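Local structure of uridylate kinase (Archaeoglobus fulgidus, 2IJ9) at residues V37-I49 and I65-L77. The protein probably catalyses the reversible, ATP-dependent phosphorylation of UMP to UDP in pyrimidine nucleotide biosynthesis. The protein carries 1 engineered substitution. Sequence-based numbering, arbitrary orientation.
With SO4 (sulfate ion), chain D.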
# COMPACT_ATOMS: atom_id res chain seq x y z
N VAL B 37 -7.42 -0.98 23.37
CA VAL B 37 -7.33 -0.42 22.02
C VAL B 37 -8.16 -1.22 21.02
O VAL B 37 -8.01 -2.43 20.90
CB VAL B 37 -5.89 -0.39 21.52
CG1 VAL B 37 -5.86 0.26 20.16
CG2 VAL B 37 -4.99 0.37 22.48
N VAL B 38 -9.04 -0.53 20.30
CA VAL B 38 -9.79 -1.15 19.22
C VAL B 38 -9.39 -0.60 17.84
O VAL B 38 -9.75 0.52 17.46
CB VAL B 38 -11.30 -0.95 19.42
CG1 VAL B 38 -12.10 -1.70 18.33
CG2 VAL B 38 -11.71 -1.38 20.81
N VAL B 39 -8.65 -1.39 17.08
CA VAL B 39 -8.23 -0.98 15.75
C VAL B 39 -9.27 -1.35 14.69
O VAL B 39 -10.06 -2.28 14.85
CB VAL B 39 -6.87 -1.61 15.38
CG1 VAL B 39 -5.93 -1.66 16.60
CG2 VAL B 39 -7.09 -2.98 14.83
N GLY B 40 -9.29 -0.60 13.59
CA GLY B 40 -10.22 -0.85 12.51
C GLY B 40 -9.52 -1.41 11.29
O GLY B 40 -8.30 -1.58 11.27
N GLY B 41 -10.30 -1.69 10.25
CA GLY B 41 -9.78 -2.37 9.07
C GLY B 41 -8.87 -1.59 8.13
O GLY B 41 -8.02 -2.18 7.45
N GLY B 42 -9.07 -0.27 8.09
CA GLY B 42 -8.26 0.63 7.25
C GLY B 42 -8.32 0.27 5.78
O GLY B 42 -9.34 -0.22 5.26
N LYS B 43 -7.20 0.51 5.10
CA LYS B 43 -7.06 0.22 3.68
C LYS B 43 -7.36 -1.27 3.51
O LYS B 43 -8.27 -1.66 2.77
CB LYS B 43 -5.64 0.55 3.20
CG LYS B 43 -5.48 0.72 1.69
CD LYS B 43 -4.01 0.97 1.27
CE LYS B 43 -3.57 2.43 1.46
NZ LYS B 43 -2.37 2.79 0.63
N LEU B 44 -6.61 -2.06 4.26
CA LEU B 44 -6.69 -3.51 4.26
C LEU B 44 -8.11 -4.06 4.18
O LEU B 44 -8.44 -4.80 3.25
CB LEU B 44 -6.00 -4.05 5.51
CG LEU B 44 -5.82 -5.56 5.53
CD1 LEU B 44 -5.03 -5.95 4.31
CD2 LEU B 44 -5.12 -6.01 6.79
N ALA B 45 -8.96 -3.71 5.14
CA ALA B 45 -10.33 -4.18 5.11
C ALA B 45 -11.04 -3.66 3.88
O ALA B 45 -11.63 -4.46 3.14
CB ALA B 45 -11.06 -3.80 6.35
N ARG B 46 -10.96 -2.35 3.64
CA ARG B 46 -11.68 -1.70 2.53
C ARG B 46 -11.35 -2.42 1.24
O ARG B 46 -12.25 -2.84 0.49
CB ARG B 46 -11.31 -0.21 2.43
CG ARG B 46 -11.95 0.66 3.52
CD ARG B 46 -11.57 2.13 3.40
NE ARG B 46 -11.91 2.88 4.62
CZ ARG B 46 -11.01 3.44 5.43
NH1 ARG B 46 -9.72 3.37 5.17
NH2 ARG B 46 -11.42 4.10 6.51
N GLU B 47 -10.06 -2.60 1.04
CA GLU B 47 -9.47 -3.29 -0.09
C GLU B 47 -10.04 -4.70 -0.24
O GLU B 47 -10.56 -5.07 -1.29
CB GLU B 47 -7.97 -3.37 0.15
CG GLU B 47 -7.10 -3.58 -1.05
CD GLU B 47 -5.61 -3.54 -0.69
OE1 GLU B 47 -4.81 -4.25 -1.34
OE2 GLU B 47 -5.25 -2.81 0.26
N TYR B 48 -9.96 -5.48 0.84
CA TYR B 48 -10.34 -6.89 0.79
C TYR B 48 -11.83 -7.15 0.63
O TYR B 48 -12.21 -8.03 -0.16
CB TYR B 48 -9.78 -7.66 1.98
CG TYR B 48 -8.40 -8.18 1.69
CD1 TYR B 48 -7.29 -7.36 1.85
CD2 TYR B 48 -8.20 -9.47 1.21
CE1 TYR B 48 -6.01 -7.81 1.56
CE2 TYR B 48 -6.91 -9.94 0.91
CZ TYR B 48 -5.82 -9.09 1.09
OH TYR B 48 -4.54 -9.49 0.82
N ILE B 49 -12.64 -6.41 1.38
CA ILE B 49 -14.09 -6.42 1.19
C ILE B 49 -14.45 -6.02 -0.25
O ILE B 49 -15.21 -6.72 -0.92
CB ILE B 49 -14.76 -5.47 2.17
CG1 ILE B 49 -14.43 -5.89 3.61
CG2 ILE B 49 -16.29 -5.44 1.94
CD1 ILE B 49 -14.63 -4.79 4.65
N ILE B 65 -14.21 -11.34 6.75
CA ILE B 65 -12.99 -10.79 6.16
C ILE B 65 -12.61 -9.45 6.79
O ILE B 65 -11.45 -9.21 7.10
CB ILE B 65 -13.17 -10.61 4.65
CG1 ILE B 65 -13.31 -11.98 3.97
CG2 ILE B 65 -12.03 -9.79 4.07
CD1 ILE B 65 -12.97 -12.01 2.51
N GLY B 66 -13.60 -8.59 7.00
CA GLY B 66 -13.36 -7.34 7.67
C GLY B 66 -12.76 -7.56 9.04
O GLY B 66 -11.73 -6.96 9.38
N ILE B 67 -13.40 -8.43 9.83
CA ILE B 67 -12.94 -8.65 11.21
C ILE B 67 -11.52 -9.17 11.16
O ILE B 67 -10.64 -8.65 11.86
CB ILE B 67 -13.80 -9.66 11.96
CG1 ILE B 67 -15.30 -9.39 11.76
CG2 ILE B 67 -13.44 -9.61 13.42
CD1 ILE B 67 -15.83 -8.17 12.51
N ALA B 68 -11.31 -10.18 10.31
CA ALA B 68 -10.00 -10.70 10.00
C ALA B 68 -8.96 -9.60 9.86
O ALA B 68 -8.00 -9.54 10.63
CB ALA B 68 -10.07 -11.49 8.70
N ALA B 69 -9.18 -8.73 8.88
CA ALA B 69 -8.34 -7.57 8.63
C ALA B 69 -8.08 -6.71 9.87
O ALA B 69 -6.93 -6.39 10.19
CB ALA B 69 -8.97 -6.73 7.53
N THR B 70 -9.15 -6.35 10.58
CA THR B 70 -8.98 -5.57 11.79
C THR B 70 -7.99 -6.29 12.69
O THR B 70 -7.04 -5.69 13.16
CB THR B 70 -10.32 -5.29 12.52
OG1 THR B 70 -10.90 -6.53 12.96
CG2 THR B 70 -11.30 -4.61 11.61
N ARG B 71 -8.19 -7.60 12.88
CA ARG B 71 -7.37 -8.40 13.79
C ARG B 71 -5.90 -8.36 13.39
O ARG B 71 -5.02 -8.32 14.24
CB ARG B 71 -7.85 -9.85 13.81
CG ARG B 71 -9.33 -10.05 14.08
CD ARG B 71 -9.59 -10.35 15.52
NE ARG B 71 -11.02 -10.47 15.78
CZ ARG B 71 -11.72 -11.58 15.54
NH1 ARG B 71 -11.11 -12.64 15.03
NH2 ARG B 71 -13.02 -11.61 15.80
N LEU B 72 -5.66 -8.36 12.08
CA LEU B 72 -4.32 -8.29 11.51
C LEU B 72 -3.64 -6.95 11.81
O LEU B 72 -2.50 -6.91 12.26
CB LEU B 72 -4.37 -8.54 10.00
CG LEU B 72 -3.03 -8.80 9.32
CD1 LEU B 72 -2.01 -9.55 10.19
CD2 LEU B 72 -3.31 -9.56 8.06
N ASN B 73 -4.35 -5.86 11.54
CA ASN B 73 -3.89 -4.56 11.95
C ASN B 73 -3.57 -4.54 13.43
O ASN B 73 -2.54 -4.01 13.86
CB ASN B 73 -4.94 -3.52 11.63
CG ASN B 73 -5.13 -3.34 10.17
OD1 ASN B 73 -6.25 -3.16 9.69
ND2 ASN B 73 -4.03 -3.41 9.43
N ALA B 74 -4.44 -5.16 14.21
CA ALA B 74 -4.29 -5.17 15.65
C ALA B 74 -3.00 -5.88 16.05
O ALA B 74 -2.27 -5.39 16.92
CB ALA B 74 -5.46 -5.84 16.26
N MET B 75 -2.72 -7.00 15.38
CA MET B 75 -1.49 -7.74 15.63
C MET B 75 -0.30 -6.84 15.36
O MET B 75 0.63 -6.78 16.15
CB MET B 75 -1.42 -8.97 14.73
CG MET B 75 -2.45 -10.05 15.02
SD MET B 75 -2.12 -11.55 14.07
CE MET B 75 -0.88 -12.25 15.16
N LEU B 76 -0.38 -6.09 14.28
CA LEU B 76 0.70 -5.22 13.88
C LEU B 76 0.98 -4.24 14.99
O LEU B 76 2.12 -4.08 15.42
CB LEU B 76 0.32 -4.49 12.59
CG LEU B 76 1.50 -3.99 11.76
CD1 LEU B 76 2.44 -5.13 11.34
CD2 LEU B 76 1.00 -3.20 10.55
N LEU B 77 -0.07 -3.61 15.49
CA LEU B 77 0.07 -2.65 16.57
C LEU B 77 0.69 -3.27 17.84
O LEU B 77 1.49 -2.65 18.51
CB LEU B 77 -1.29 -2.01 16.87
CG LEU B 77 -1.35 -1.05 18.06
CD1 LEU B 77 -0.26 0.06 18.02
CD2 LEU B 77 -2.74 -0.44 18.11
S SO4 D . -12.56 1.00 10.00
O1 SO4 D . -11.85 1.60 11.11
O2 SO4 D . -12.62 -0.45 10.17
O3 SO4 D . -13.93 1.53 9.99
O4 SO4 D . -11.87 1.29 8.75
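Segment 65-77 of helix 59-80 packs against the strand-loop-helix unit 37-49 in a largely apolar, buried contact, with Val39 at the strand end meeting Thr70, Ala74 and Leu77. Helix segments 42-49 and 65-77 run nearly antiparallel, at 156° with axes 8.5 Å apart, consistent with the small residues at the crossing: Ala45 CB lies 3.8 Å from Ala69 CB, and Gly66 lies opposite Ala45. Val39 divides its branches, CG2 resting 3.6 Å from Ala74 CB while CG1, anti to the carbonyl carbon (chi1 -38°), passes alongside Leu77 CD2. Between strand and helix runs the glycine loop of the amino acid kinase fold, with Gly41 and Gly42 predicted to bind UMP and ATP respectively. A sulfate, probably from the crystallisation liquor, accepts hydrogen bonds from Gly41 N (2.6 Å to O2) and Gly42 N, with O4 over one face of the Arg46 guanidinium, consistent with a place for a nucleotide phosphate. Thr70 backs the loop, its CG2 3.4 Å from Gly41 N, while its OG1 is hydrogen-bonded to Gly109. The Asn73 side chain lies beside the Gly40 and Gly41 carbonyls, and an alanine here would probably open a gap between this loop and Leu44. Farther along, Ile65 CG2 touches Tyr48 CB at 3.7 Å, while Tyr48 OH hydrogen-bonds Asn14 of a second subunit.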